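Long-range contacts in (S)-2-haloacid dehalogenase 4A (Burkholderia cepacia, PDB 2NO4), which catalyses the hydrolytic dehalogenation of short-chain (S)-2-haloalkanoic acids to the corresponding (R)-2-hydroxyalkanoic acids, with inversion of configuration: residues S13-V18 with L174-N179; V28-M33 with E103-P108; M48-R53 with E76-A81; L152-L157 with P164-F169; F199-I204 with A216-Q221. One frame throughout, in Å; residues are numbered along the deposited sequence. Where two conformers were deposited one is given.

Interaction 1. Residues S13-V18 with L174-N179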
# COMPACT_ATOMS: atom_id res chain seq x y z
N SER B 13 30.19 7.52 -14.16
CA SER B 13 30.17 8.98 -14.00
C SER B 13 29.28 9.27 -12.78
O SER B 13 28.72 10.37 -12.61
CB SER B 13 29.60 9.66 -15.24
OG SER B 13 28.48 8.92 -15.71
N LEU B 14 29.17 8.25 -11.93
CA LEU B 14 28.35 8.30 -10.75
C LEU B 14 29.09 9.07 -9.66
O LEU B 14 30.29 8.91 -9.47
CB LEU B 14 27.99 6.88 -10.29
CG LEU B 14 27.13 6.06 -11.26
CD1 LEU B 14 27.06 4.60 -10.82
CD2 LEU B 14 25.76 6.63 -11.40
N ARG B 15 28.37 9.91 -8.95
CA ARG B 15 28.97 10.65 -7.85
C ARG B 15 28.44 10.16 -6.50
O ARG B 15 29.13 10.25 -5.50
CB ARG B 15 28.76 12.15 -8.03
CG ARG B 15 29.31 12.72 -9.36
CD ARG B 15 30.03 14.08 -9.14
NE ARG B 15 29.13 15.21 -8.83
CZ ARG B 15 29.05 15.86 -7.65
NH1 ARG B 15 29.80 15.52 -6.61
NH2 ARG B 15 28.20 16.87 -7.51
N ALA B 16 27.23 9.60 -6.47
CA ALA B 16 26.61 9.24 -5.19
C ALA B 16 25.94 7.88 -5.24
O ALA B 16 25.36 7.51 -6.26
CB ALA B 16 25.60 10.34 -4.74
N CYS B 17 26.07 7.14 -4.14
CA CYS B 17 25.32 5.91 -3.88
C CYS B 17 24.34 6.25 -2.80
O CYS B 17 24.72 6.60 -1.70
CB CYS B 17 26.24 4.77 -3.42
SG CYS B 17 27.39 4.25 -4.75
N VAL B 18 23.06 6.21 -3.17
CA VAL B 18 21.99 6.57 -2.27
C VAL B 18 21.20 5.30 -1.94
O VAL B 18 20.73 4.58 -2.85
CB VAL B 18 21.08 7.68 -2.88
CG1 VAL B 18 19.97 8.01 -1.91
CG2 VAL B 18 21.91 8.95 -3.19
N LEU B 174 22.23 16.79 -1.98
CA LEU B 174 23.53 16.19 -2.28
C LEU B 174 24.31 16.88 -3.39
O LEU B 174 25.47 16.53 -3.62
CB LEU B 174 23.41 14.69 -2.56
CG LEU B 174 22.88 13.85 -1.37
CD1 LEU B 174 22.58 12.43 -1.85
CD2 LEU B 174 23.85 13.85 -0.18
N GLY B 175 23.68 17.84 -4.06
CA GLY B 175 24.30 18.60 -5.16
C GLY B 175 24.61 17.74 -6.36
O GLY B 175 25.67 17.89 -6.98
N VAL B 176 23.72 16.80 -6.67
CA VAL B 176 23.91 15.91 -7.81
C VAL B 176 22.70 15.92 -8.74
O VAL B 176 21.57 16.23 -8.33
CB VAL B 176 24.22 14.41 -7.36
CG1 VAL B 176 25.55 14.29 -6.61
CG2 VAL B 176 23.09 13.87 -6.44
N ASN B 177 22.94 15.57 -10.01
CA ASN B 177 21.87 15.31 -10.94
C ASN B 177 21.38 13.87 -10.80
O ASN B 177 22.16 13.01 -10.39
CB ASN B 177 22.34 15.52 -12.36
CG ASN B 177 22.80 16.93 -12.60
OD1 ASN B 177 22.23 17.88 -12.05
ND2 ASN B 177 23.85 17.08 -13.41
N PRO B 178 20.11 13.60 -11.18
CA PRO B 178 19.57 12.24 -11.10
C PRO B 178 20.48 11.20 -11.73
O PRO B 178 20.69 10.16 -11.14
CB PRO B 178 18.24 12.33 -11.85
CG PRO B 178 17.83 13.76 -11.67
CD PRO B 178 19.10 14.57 -11.67
N ASN B 179 21.03 11.47 -12.90
CA ASN B 179 21.87 10.46 -13.53
C ASN B 179 23.27 10.25 -12.95
O ASN B 179 24.01 9.42 -13.44
CB ASN B 179 21.90 10.62 -15.06
CG ASN B 179 22.78 11.77 -15.53
OD1 ASN B 179 23.39 12.50 -14.74
ND2 ASN B 179 22.84 11.93 -16.84
O HOH W 1 28.21 17.47 -4.75
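Where the parallel sheet of the Rossmann-like HAD core begins, Arg15, just before strand 16-19, and Ala16 and Val18 on it meet Leu174 at the end of helix 164-174, and Gly175 and Val176 of the loop to strand 181-185. On the strand side, Val18 and Leu174 reach toward each other tip to tip, CG2 of Val18 lying 3.8 Å from CD1 of Leu174. Farther out, Arg15 slides past Val176 in the opposite direction, and CG1 of Val176 sits over one face of the guanidinium, offset toward its rim, 3.8 Å from Arg15 NH2. Arg15 NH2 comes within 2.8 Å of Gly175 O at a poor angle for a hydrogen bond. Its in-plane bond goes instead to a water 2.8 Å from Arg15 NH2, and this water donates to Leu174 O at 3.1 Å. The contact grades from apolar packing against the sheet to an exposed edge where the arginine reaches a carbonyl of the last helical turn through water.

Interaction 2. Residues V28-M33 with E103-P108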
# COMPACT_ATOMS: atom_id res chain seq x y z
N VAL B 28 13.98 -5.40 8.37
CA VAL B 28 12.67 -5.13 9.02
C VAL B 28 12.11 -6.37 9.81
O VAL B 28 11.41 -6.20 10.82
CB VAL B 28 11.58 -4.43 8.07
CG1 VAL B 28 12.08 -3.06 7.55
CG2 VAL B 28 11.15 -5.32 6.87
N HIS B 29 12.49 -7.58 9.38
CA HIS B 29 12.10 -8.85 10.04
C HIS B 29 12.65 -9.08 11.46
O HIS B 29 12.04 -9.80 12.23
CB HIS B 29 12.45 -10.05 9.16
CG HIS B 29 12.15 -9.85 7.71
ND1 HIS B 29 13.14 -9.70 6.76
CD2 HIS B 29 10.98 -9.79 7.04
CE1 HIS B 29 12.59 -9.56 5.57
NE2 HIS B 29 11.27 -9.59 5.71
N SER B 30 13.78 -8.48 11.80
CA SER B 30 14.40 -8.68 13.10
C SER B 30 13.58 -8.18 14.31
O SER B 30 13.75 -8.70 15.43
CB SER B 30 15.81 -8.06 13.12
OG SER B 30 15.75 -6.65 12.95
N ALA B 31 12.71 -7.17 14.11
CA ALA B 31 11.96 -6.64 15.26
C ALA B 31 11.07 -7.74 15.85
O ALA B 31 11.12 -8.01 17.08
CB ALA B 31 11.16 -5.34 14.91
N VAL B 32 10.31 -8.43 14.98
CA VAL B 32 9.50 -9.60 15.46
C VAL B 32 10.36 -10.85 15.69
O VAL B 32 10.14 -11.52 16.68
CB VAL B 32 8.17 -9.90 14.61
CG1 VAL B 32 7.33 -11.01 15.25
CG2 VAL B 32 7.28 -8.63 14.52
N MET B 33 11.33 -11.15 14.82
CA MET B 33 12.10 -12.40 14.91
C MET B 33 12.78 -12.55 16.27
O MET B 33 12.74 -13.62 16.87
CB MET B 33 13.13 -12.44 13.79
CG MET B 33 13.40 -13.82 13.16
SD MET B 33 14.32 -13.63 11.59
CE MET B 33 12.98 -13.45 10.40
N GLU B 103 16.05 -0.06 17.17
CA GLU B 103 17.39 -0.56 16.91
C GLU B 103 17.43 -1.85 16.05
O GLU B 103 18.01 -2.87 16.43
CB GLU B 103 18.14 -0.70 18.23
CG GLU B 103 18.18 0.68 18.95
CD GLU B 103 19.13 0.77 20.14
OE1 GLU B 103 19.71 -0.27 20.57
OE2 GLU B 103 19.30 1.93 20.61
N LEU B 104 16.79 -1.76 14.88
CA LEU B 104 16.79 -2.85 13.88
C LEU B 104 18.20 -3.25 13.48
O LEU B 104 19.03 -2.38 13.22
CB LEU B 104 16.09 -2.39 12.60
CG LEU B 104 14.61 -2.43 12.36
CD1 LEU B 104 14.43 -2.30 10.85
CD2 LEU B 104 13.91 -3.73 12.89
N SER B 105 18.43 -4.56 13.42
CA SER B 105 19.66 -5.17 12.90
C SER B 105 19.96 -4.72 11.48
O SER B 105 19.05 -4.68 10.62
CB SER B 105 19.51 -6.69 12.85
OG SER B 105 19.13 -7.20 14.10
N ALA B 106 21.23 -4.42 11.25
CA ALA B 106 21.76 -4.24 9.90
C ALA B 106 21.92 -5.61 9.26
O ALA B 106 22.26 -6.59 9.96
CB ALA B 106 23.09 -3.52 9.92
N TYR B 107 21.70 -5.68 7.95
CA TYR B 107 22.12 -6.84 7.18
C TYR B 107 23.63 -7.02 7.30
O TYR B 107 24.36 -6.04 7.43
CB TYR B 107 21.68 -6.73 5.70
CG TYR B 107 20.23 -7.05 5.52
CD1 TYR B 107 19.78 -8.38 5.44
CD2 TYR B 107 19.28 -6.02 5.50
CE1 TYR B 107 18.43 -8.67 5.31
CE2 TYR B 107 17.95 -6.30 5.37
CZ TYR B 107 17.54 -7.63 5.28
OH TYR B 107 16.20 -7.90 5.15
N PRO B 108 24.10 -8.28 7.25
CA PRO B 108 25.50 -8.57 7.65
C PRO B 108 26.58 -7.85 6.80
O PRO B 108 27.61 -7.48 7.34
CB PRO B 108 25.61 -10.11 7.53
CG PRO B 108 24.46 -10.56 6.69
CD PRO B 108 23.35 -9.48 6.83
O HOH W 2 13.85 -6.51 5.80
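Val28, Ser30 and Ala31 pack against Leu104 and Ser105 in a mainly apolar contact that joins the segment around helix 30-33 to the loop between helices 90-102 and 110-119. It lies where the helical cap of this HAD-family enzyme connects with its Rossmann-like core, and Leu104 also touches Tyr22, a substrate-binding residue. The two methyls of Leu104 divide the work. CD1 lies against the backbone of Val28, 3.8 Å from Val28 CA, with CG1 of the same valine slightly farther off. CD2 turns to the helix, 3.8 Å from Ala31 CB and 3.5 Å from Ser30 OG.

Ser30 adds a polar component. Its OG stands between the backbone N and the carbonyl carbon (chi1 63°), and there it accepts a weak hydrogen bond from Ser105 N, 3.4 Å away. Its stronger partner is Asp27 O, so the hydroxyl links the residue before the segment to the loop. CB of Ser30 also rests 3.6 Å from OG of Ser105.

Farther along the loop, Tyr107 crosses His29 at a slant, and its ring has a cation-pi partner in Arg206. The phenol OH is tied to the opposing backbone by one water, which lies 2.8 Å from Tyr107 OH and accepts from Val28 N at 2.8 Å.

Interaction 3. Residues M48-R53 with E76-A81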
# COMPACT_ATOMS: atom_id res chain seq x y z
N MET B 48 4.46 -9.63 8.97
CA MET B 48 4.04 -9.25 7.62
C MET B 48 2.95 -8.17 7.61
O MET B 48 2.99 -7.25 6.80
CB MET B 48 3.55 -10.45 6.85
CG MET B 48 4.61 -11.53 6.63
SD MET B 48 3.85 -12.99 5.79
CE MET B 48 3.20 -12.14 4.36
N LEU B 49 1.96 -8.29 8.49
CA LEU B 49 0.89 -7.27 8.55
C LEU B 49 1.41 -5.92 9.05
O LEU B 49 1.01 -4.89 8.50
CB LEU B 49 -0.27 -7.72 9.43
CG LEU B 49 -1.50 -6.80 9.51
CD1 LEU B 49 -2.17 -6.49 8.15
CD2 LEU B 49 -2.50 -7.47 10.45
N TRP B 50 2.26 -5.94 10.09
CA TRP B 50 2.87 -4.71 10.59
C TRP B 50 3.55 -3.95 9.42
O TRP B 50 3.30 -2.76 9.20
CB TRP B 50 3.90 -5.05 11.66
CG TRP B 50 4.56 -3.87 12.36
CD1 TRP B 50 4.26 -2.55 12.26
CD2 TRP B 50 5.61 -3.99 13.30
NE1 TRP B 50 5.10 -1.82 13.09
CE2 TRP B 50 5.91 -2.69 13.76
CE3 TRP B 50 6.32 -5.09 13.83
CZ2 TRP B 50 6.93 -2.45 14.70
CZ3 TRP B 50 7.33 -4.84 14.79
CH2 TRP B 50 7.61 -3.53 15.21
N ARG B 51 4.42 -4.66 8.70
CA ARG B 51 5.15 -4.08 7.59
C ARG B 51 4.22 -3.55 6.48
O ARG B 51 4.40 -2.44 6.00
CB ARG B 51 6.16 -5.14 7.04
CG ARG B 51 6.83 -4.75 5.70
CD ARG B 51 7.75 -3.57 5.87
NE ARG B 51 8.63 -3.39 4.71
CZ ARG B 51 9.39 -2.31 4.51
NH1 ARG B 51 9.35 -1.31 5.38
NH2 ARG B 51 10.16 -2.22 3.43
N GLN B 52 3.23 -4.35 6.08
CA GLN B 52 2.30 -3.99 5.02
C GLN B 52 1.50 -2.73 5.38
O GLN B 52 1.33 -1.84 4.52
CB GLN B 52 1.31 -5.17 4.70
CG GLN B 52 0.29 -4.85 3.52
CD GLN B 52 -0.97 -4.00 3.93
OE1 GLN B 52 -1.51 -4.20 5.02
NE2 GLN B 52 -1.47 -3.11 3.02
N ARG B 53 1.01 -2.66 6.62
CA ARG B 53 0.20 -1.51 7.04
C ARG B 53 1.07 -0.25 7.21
O ARG B 53 0.61 0.84 6.89
CB ARG B 53 -0.54 -1.75 8.37
CG ARG B 53 -1.89 -2.41 8.21
CD ARG B 53 -2.76 -1.74 7.11
NE ARG B 53 -4.19 -2.06 7.27
CZ ARG B 53 -4.79 -3.16 6.80
NH1 ARG B 53 -6.08 -3.34 7.01
NH2 ARG B 53 -4.12 -4.12 6.15
N GLU B 76 1.17 2.95 14.87
CA GLU B 76 -0.22 2.70 14.48
C GLU B 76 -0.39 1.33 13.78
O GLU B 76 -1.33 0.61 14.05
CB GLU B 76 -0.73 3.83 13.58
CG GLU B 76 -0.87 5.15 14.35
CD GLU B 76 -1.13 6.35 13.44
OE1 GLU B 76 -0.96 6.25 12.20
OE2 GLU B 76 -1.47 7.44 14.00
N ALA B 77 0.55 1.02 12.88
CA ALA B 77 0.56 -0.27 12.16
C ALA B 77 0.76 -1.45 13.11
O ALA B 77 0.12 -2.50 12.94
CB ALA B 77 1.65 -0.25 11.02
N LEU B 78 1.62 -1.29 14.12
CA LEU B 78 1.86 -2.37 15.06
C LEU B 78 0.64 -2.58 15.93
O LEU B 78 0.25 -3.71 16.18
CB LEU B 78 3.06 -2.09 15.96
CG LEU B 78 3.39 -3.13 17.06
CD1 LEU B 78 3.64 -4.53 16.48
CD2 LEU B 78 4.58 -2.65 17.91
N THR B 79 0.06 -1.48 16.43
CA THR B 79 -1.14 -1.52 17.26
C THR B 79 -2.26 -2.24 16.52
O THR B 79 -2.92 -3.11 17.07
CB THR B 79 -1.54 -0.08 17.65
OG1 THR B 79 -0.53 0.41 18.54
CG2 THR B 79 -2.90 -0.05 18.34
N PHE B 80 -2.45 -1.86 15.25
CA PHE B 80 -3.41 -2.52 14.39
C PHE B 80 -3.14 -4.03 14.22
O PHE B 80 -4.08 -4.83 14.28
CB PHE B 80 -3.48 -1.84 13.01
CG PHE B 80 -4.41 -2.51 12.08
CD1 PHE B 80 -5.79 -2.28 12.16
CD2 PHE B 80 -3.92 -3.46 11.16
CE1 PHE B 80 -6.68 -2.95 11.29
CE2 PHE B 80 -4.80 -4.12 10.29
CZ PHE B 80 -6.18 -3.86 10.36
N ALA B 81 -1.87 -4.39 13.99
CA ALA B 81 -1.49 -5.79 13.77
C ALA B 81 -1.68 -6.62 15.05
O ALA B 81 -2.20 -7.74 15.01
CB ALA B 81 -0.03 -5.92 13.17
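Trp50 and Leu78 carry the apolar part of this helix-helix contact, in which helices 43-63 and 70-84 of the cap pass with their short axes 8.2 Å apart and their directions at 140°. Leu78 CB makes a CH-pi contact over the face of the tryptophan's five-membered ring, 3.7 Å from its centroid, and Leu78 CD1 lies over the centre of the indole. Ala77 CB approaches the same indole at its edge, in plane, 3.7 Å from Trp50 CD1. Leu49 CD2 fits against Ala81, 4.0 Å from Ala81 CB, and its side chain crosses that of Phe80 at about a right angle.

Polar groups find their partners around this packing. Phe80 CE2 lies over one face of the Arg53 guanidinium, offset toward the rim of that group, the planes 26° apart, with Arg53 NH1 3.4 Å from Phe80 CZ. Arg53 NH2 donates in its plane to Gln52 OE1 at 2.8 Å, while NE forms a salt bridge with Glu212 of the second subunit. Trp50 NE1 bonds to Thr74 O.

Hydrocarbon contacts therefore join the two helices, while the arginine, packed against Phe80 and bonded in plane to Gln52, carries its charge to the subunit interface.

Interaction 4. Residues L152-L157 with P164-F169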
# COMPACT_ATOMS: atom_id res chain seq x y z
N LEU B 152 19.15 11.46 4.61
CA LEU B 152 18.02 12.29 4.19
C LEU B 152 16.68 11.61 4.51
O LEU B 152 16.51 10.41 4.30
CB LEU B 152 18.17 12.64 2.72
CG LEU B 152 19.49 13.38 2.46
CD1 LEU B 152 19.73 13.56 0.98
CD2 LEU B 152 19.51 14.73 3.19
N SER B 153 15.75 12.39 5.05
CA SER B 153 14.48 11.86 5.56
C SER B 153 13.26 12.44 4.83
O SER B 153 13.26 13.63 4.47
CB SER B 153 14.37 12.14 7.04
OG SER B 153 13.10 11.68 7.50
N ALA B 154 12.24 11.60 4.63
CA ALA B 154 10.90 12.05 4.14
C ALA B 154 10.31 13.13 5.06
O ALA B 154 9.50 13.96 4.62
CB ALA B 154 9.92 10.88 4.09
N ASP B 155 10.67 13.05 6.34
CA ASP B 155 10.17 13.94 7.36
C ASP B 155 10.60 15.40 7.15
O ASP B 155 9.99 16.30 7.72
CB ASP B 155 10.59 13.48 8.75
CG ASP B 155 9.66 14.01 9.85
OD1 ASP B 155 8.42 13.92 9.71
OD2 ASP B 155 10.17 14.50 10.87
N ASP B 156 11.61 15.63 6.32
CA ASP B 156 12.07 17.00 6.02
C ASP B 156 11.06 17.69 5.12
O ASP B 156 10.82 18.88 5.28
CB ASP B 156 13.47 17.00 5.42
CG ASP B 156 14.50 16.43 6.38
OD1 ASP B 156 14.33 16.64 7.57
OD2 ASP B 156 15.47 15.74 5.97
N LEU B 157 10.43 16.93 4.21
CA LEU B 157 9.47 17.49 3.24
C LEU B 157 8.03 17.17 3.60
O LEU B 157 7.12 17.75 3.02
CB LEU B 157 9.70 16.91 1.83
CG LEU B 157 10.92 17.27 1.01
CD1 LEU B 157 10.61 16.96 -0.46
CD2 LEU B 157 11.28 18.73 1.21
N PRO B 164 7.89 11.77 -6.51
CA PRO B 164 9.19 12.25 -7.01
C PRO B 164 9.85 13.37 -6.18
O PRO B 164 11.08 13.49 -6.23
CB PRO B 164 8.87 12.72 -8.43
CG PRO B 164 7.31 13.03 -8.40
CD PRO B 164 6.83 11.92 -7.53
N ARG B 165 9.08 14.18 -5.46
CA ARG B 165 9.70 15.26 -4.66
C ARG B 165 10.73 14.76 -3.65
O ARG B 165 11.68 15.48 -3.36
CB ARG B 165 8.68 16.17 -3.96
CG ARG B 165 7.72 16.90 -4.92
CD ARG B 165 6.34 16.29 -4.77
NE ARG B 165 5.51 17.17 -4.03
CZ ARG B 165 4.32 16.93 -3.50
NH1 ARG B 165 3.72 15.73 -3.48
NH2 ARG B 165 3.75 17.95 -2.91
N ILE B 166 10.57 13.54 -3.13
CA ILE B 166 11.56 12.99 -2.20
C ILE B 166 12.91 12.63 -2.85
O ILE B 166 13.97 12.86 -2.25
CB ILE B 166 11.02 11.86 -1.28
CG1 ILE B 166 12.01 11.62 -0.13
CG2 ILE B 166 10.75 10.58 -2.10
CD1 ILE B 166 11.58 10.52 0.88
N TYR B 167 12.88 12.07 -4.06
CA TYR B 167 14.08 11.81 -4.84
C TYR B 167 14.75 13.13 -5.26
O TYR B 167 15.98 13.23 -5.25
CB TYR B 167 13.78 10.90 -6.06
CG TYR B 167 13.05 9.62 -5.62
CD1 TYR B 167 13.71 8.67 -4.82
CD2 TYR B 167 11.71 9.39 -5.97
CE1 TYR B 167 13.07 7.51 -4.39
CE2 TYR B 167 11.04 8.21 -5.52
CZ TYR B 167 11.75 7.28 -4.74
OH TYR B 167 11.15 6.13 -4.27
N GLN B 168 13.95 14.13 -5.62
CA GLN B 168 14.44 15.48 -5.97
C GLN B 168 15.15 16.13 -4.79
O GLN B 168 16.20 16.74 -4.96
CB GLN B 168 13.30 16.38 -6.47
CG GLN B 168 13.75 17.78 -6.95
CD GLN B 168 14.72 17.69 -8.11
OE1 GLN B 168 15.84 18.17 -8.02
NE2 GLN B 168 14.31 17.07 -9.19
N PHE B 169 14.56 16.00 -3.60
CA PHE B 169 15.18 16.43 -2.33
C PHE B 169 16.63 15.92 -2.16
O PHE B 169 17.51 16.68 -1.74
CB PHE B 169 14.29 16.02 -1.14
CG PHE B 169 14.81 16.45 0.22
CD1 PHE B 169 14.84 17.81 0.59
CD2 PHE B 169 15.26 15.50 1.14
CE1 PHE B 169 15.32 18.19 1.88
CE2 PHE B 169 15.75 15.89 2.40
CZ PHE B 169 15.78 17.23 2.77
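Phe169 reaches from helix 164-174 across to Leu157, Asp156 and Leu152, and its side chain traces the contact atom by atom. Its CB starts beside Leu157, 3.9 Å from Leu157 CD1. CG follows, anti to the backbone N (chi1 -179°), near CG of the same leucine. The two side chains slide past each other in opposite directions, so that CD1 of Phe169 comes to lie 3.7 Å from CD2 of Leu157, which also stays close to CE1. At the far end of the ring, CZ meets Asp156, 3.5 Å from its CB and equally near its OD2; the carboxylate plane stands 53° from that of the ring. CE2 also lies by Asp156 OD2 and turns toward the strand, 4.0 Å from Leu152 CD2 and close to Ser153 O.

The segments belong to a Rossmann-like beta-alpha unit: strand 150-153, outermost in the chain's sheet, leads through a loop to helix 164-174. At the end of the strand, Ser153 OG accepts from Asp155 N at 3.0 Å in an ST turn, and it is also bonded to Gly130 O.

One turn earlier in the helix, Leu157 CD1 lies 3.4 Å from Arg165 O. Ile166 extends toward the turn with CD1 3.6 Å from Ala154 CB, while its CG2 rests over the centre of the neighbouring Tyr167 ring. That tyrosine, considered important for catalysis, bonds through its hydroxyl to Asp190.

Interaction 5. Residues F199-I204 with A216-Q221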
# COMPACT_ATOMS: atom_id res chain seq x y z
N PHE B 199 17.02 8.18 -11.31
CA PHE B 199 18.24 7.59 -10.69
C PHE B 199 18.57 6.29 -11.40
O PHE B 199 17.70 5.68 -11.96
CB PHE B 199 18.02 7.23 -9.23
CG PHE B 199 17.90 8.41 -8.30
CD1 PHE B 199 18.37 9.67 -8.66
CD2 PHE B 199 17.32 8.23 -7.05
CE1 PHE B 199 18.28 10.78 -7.74
CE2 PHE B 199 17.21 9.29 -6.13
CZ PHE B 199 17.71 10.58 -6.48
N ASN B 200 19.85 5.88 -11.36
CA ASN B 200 20.28 4.55 -11.83
C ASN B 200 19.98 3.53 -10.73
O ASN B 200 20.57 3.59 -9.64
CB ASN B 200 21.78 4.54 -12.20
CG ASN B 200 22.11 5.59 -13.26
OD1 ASN B 200 21.78 5.40 -14.43
ND2 ASN B 200 22.72 6.70 -12.85
N THR B 201 19.07 2.60 -11.00
CA THR B 201 18.53 1.76 -9.93
C THR B 201 19.16 0.38 -9.85
O THR B 201 19.36 -0.29 -10.86
CB THR B 201 16.99 1.65 -10.01
OG1 THR B 201 16.64 1.27 -11.34
CG2 THR B 201 16.38 3.01 -9.70
N VAL B 202 19.45 -0.04 -8.63
CA VAL B 202 19.97 -1.36 -8.36
C VAL B 202 19.14 -2.00 -7.26
O VAL B 202 19.04 -1.47 -6.13
CB VAL B 202 21.44 -1.30 -7.92
CG1 VAL B 202 21.94 -2.73 -7.50
CG2 VAL B 202 22.29 -0.64 -9.02
N ARG B 203 18.50 -3.10 -7.62
CA ARG B 203 17.74 -3.89 -6.65
C ARG B 203 18.64 -4.89 -5.90
O ARG B 203 19.42 -5.62 -6.51
CB ARG B 203 16.64 -4.66 -7.37
CG ARG B 203 15.92 -5.56 -6.40
CD ARG B 203 14.56 -5.81 -6.76
NE ARG B 203 13.86 -6.49 -5.68
CZ ARG B 203 12.64 -6.99 -5.81
NH1 ARG B 203 12.02 -6.92 -6.97
NH2 ARG B 203 12.07 -7.62 -4.79
N ILE B 204 18.53 -4.90 -4.57
CA ILE B 204 19.01 -6.02 -3.74
C ILE B 204 17.82 -6.98 -3.58
O ILE B 204 16.87 -6.67 -2.87
CB ILE B 204 19.54 -5.59 -2.36
CG1 ILE B 204 20.41 -4.32 -2.46
CG2 ILE B 204 20.33 -6.74 -1.69
CD1 ILE B 204 21.66 -4.46 -3.30
N ALA B 216 9.73 0.92 -15.04
CA ALA B 216 10.96 1.59 -14.64
C ALA B 216 12.06 0.53 -14.49
O ALA B 216 12.35 0.04 -13.37
CB ALA B 216 10.77 2.42 -13.32
N PRO B 217 12.71 0.17 -15.63
CA PRO B 217 13.69 -0.93 -15.56
C PRO B 217 14.87 -0.65 -14.63
O PRO B 217 15.33 0.51 -14.50
CB PRO B 217 14.22 -1.05 -17.01
CG PRO B 217 13.32 -0.22 -17.85
CD PRO B 217 12.59 0.74 -16.98
N LEU B 218 15.38 -1.72 -14.02
CA LEU B 218 16.56 -1.66 -13.18
C LEU B 218 17.80 -1.58 -14.05
O LEU B 218 17.83 -2.13 -15.15
CB LEU B 218 16.64 -2.91 -12.32
CG LEU B 218 15.44 -3.17 -11.41
CD1 LEU B 218 15.57 -4.60 -10.90
CD2 LEU B 218 15.44 -2.15 -10.22
N LYS B 219 18.79 -0.85 -13.57
CA LYS B 219 20.12 -0.93 -14.16
C LYS B 219 20.77 -2.28 -13.86
O LYS B 219 21.41 -2.85 -14.76
CB LYS B 219 21.02 0.21 -13.70
CG LYS B 219 20.82 1.46 -14.49
CD LYS B 219 21.30 1.25 -15.92
CE LYS B 219 21.46 2.58 -16.64
NZ LYS B 219 20.13 3.22 -16.95
N HIS B 220 20.59 -2.79 -12.64
CA HIS B 220 21.13 -4.06 -12.24
C HIS B 220 20.30 -4.60 -11.08
O HIS B 220 19.61 -3.88 -10.40
CB HIS B 220 22.62 -3.96 -11.84
CG HIS B 220 23.46 -5.12 -12.31
ND1 HIS B 220 23.40 -6.38 -11.75
CD2 HIS B 220 24.42 -5.19 -13.27
CE1 HIS B 220 24.27 -7.18 -12.34
NE2 HIS B 220 24.89 -6.49 -13.28
N GLN B 221 20.42 -5.90 -10.87
CA GLN B 221 19.90 -6.62 -9.70
C GLN B 221 20.99 -7.57 -9.19
O GLN B 221 21.63 -8.27 -9.98
CB GLN B 221 18.66 -7.44 -10.07
CG GLN B 221 18.08 -8.25 -8.90
CD GLN B 221 16.73 -8.85 -9.27
OE1 GLN B 221 15.69 -8.37 -8.85
NE2 GLN B 221 16.74 -9.88 -10.08
O HOH W 3 13.86 1.14 -11.41
O HOH W 4 17.73 2.53 -13.92
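Thr201 O receives two backbone N-H groups from the opposing segment, one from Lys219 at 2.8 Å and a weak one from His220. Arg203 N then donates to His220 O at 3.1 Å, completing the parallel pairing of Val202 with His220 and of Arg203 with Gln221. A CA-H...O contact from Val202 CA to the same His220 O, 3.3 Å long, adds to the join.

Side chains close in around this backbone frame. Leu218 CD1 lies 3.7 Å from Arg203 CB, and its CD2 approaches Thr201 OG1. Arg203 runs extended beside Gln221, both pointing the same way, with Gln221 OE1 3.5 Å from Arg203 CD and the guanidinium and amide planes 71° apart. That OE1 is bonded to Asn205. At the other end, Lys219 crosses Asn200 obliquely, its CE 3.6 Å from Asn200 OD1, while Asn200 ND2 bonds to Val181 O.

Two waters fill out the start of the pairing. One links Thr201 OG1 with Ala216 O; the other accepts from Thr201 N and donates to Pro217 O.

Strand 220-222 is one of the two edge strands of the chain's sheet, beside strand 200-204, whose other neighbour is strand 181-185. Arg203 and Leu218 face Leu191 of helix 188-197, whereas Val202 and His220 face Leu231 of helix 228-232.

How the interactions relate
Interactions 1, 4 and 5 all reach the core sheet, and interactions 2 and 3 adjoin in the helical cap region. Leu174 CG of interaction 1 packs 3.9 Å from Leu152 CD1 of interaction 4, and Asn179 O lies 3.1 Å from Asn200 ND2 of interaction 5, a probable hydrogen bond. Interactions 4 and 5 meet where Tyr167 O approaches Phe199 CZ at 3.4 Å. On the cap side, Val32 CG2 is 3.7 Å from Trp50 CE3. The substrate-binding Arg51 lies on segment 48-53 and packs against Val28. Tyr167, thought to be important for catalysis, belongs to interaction 4, whose centre is about 24 Å from those of interactions 2 and 3.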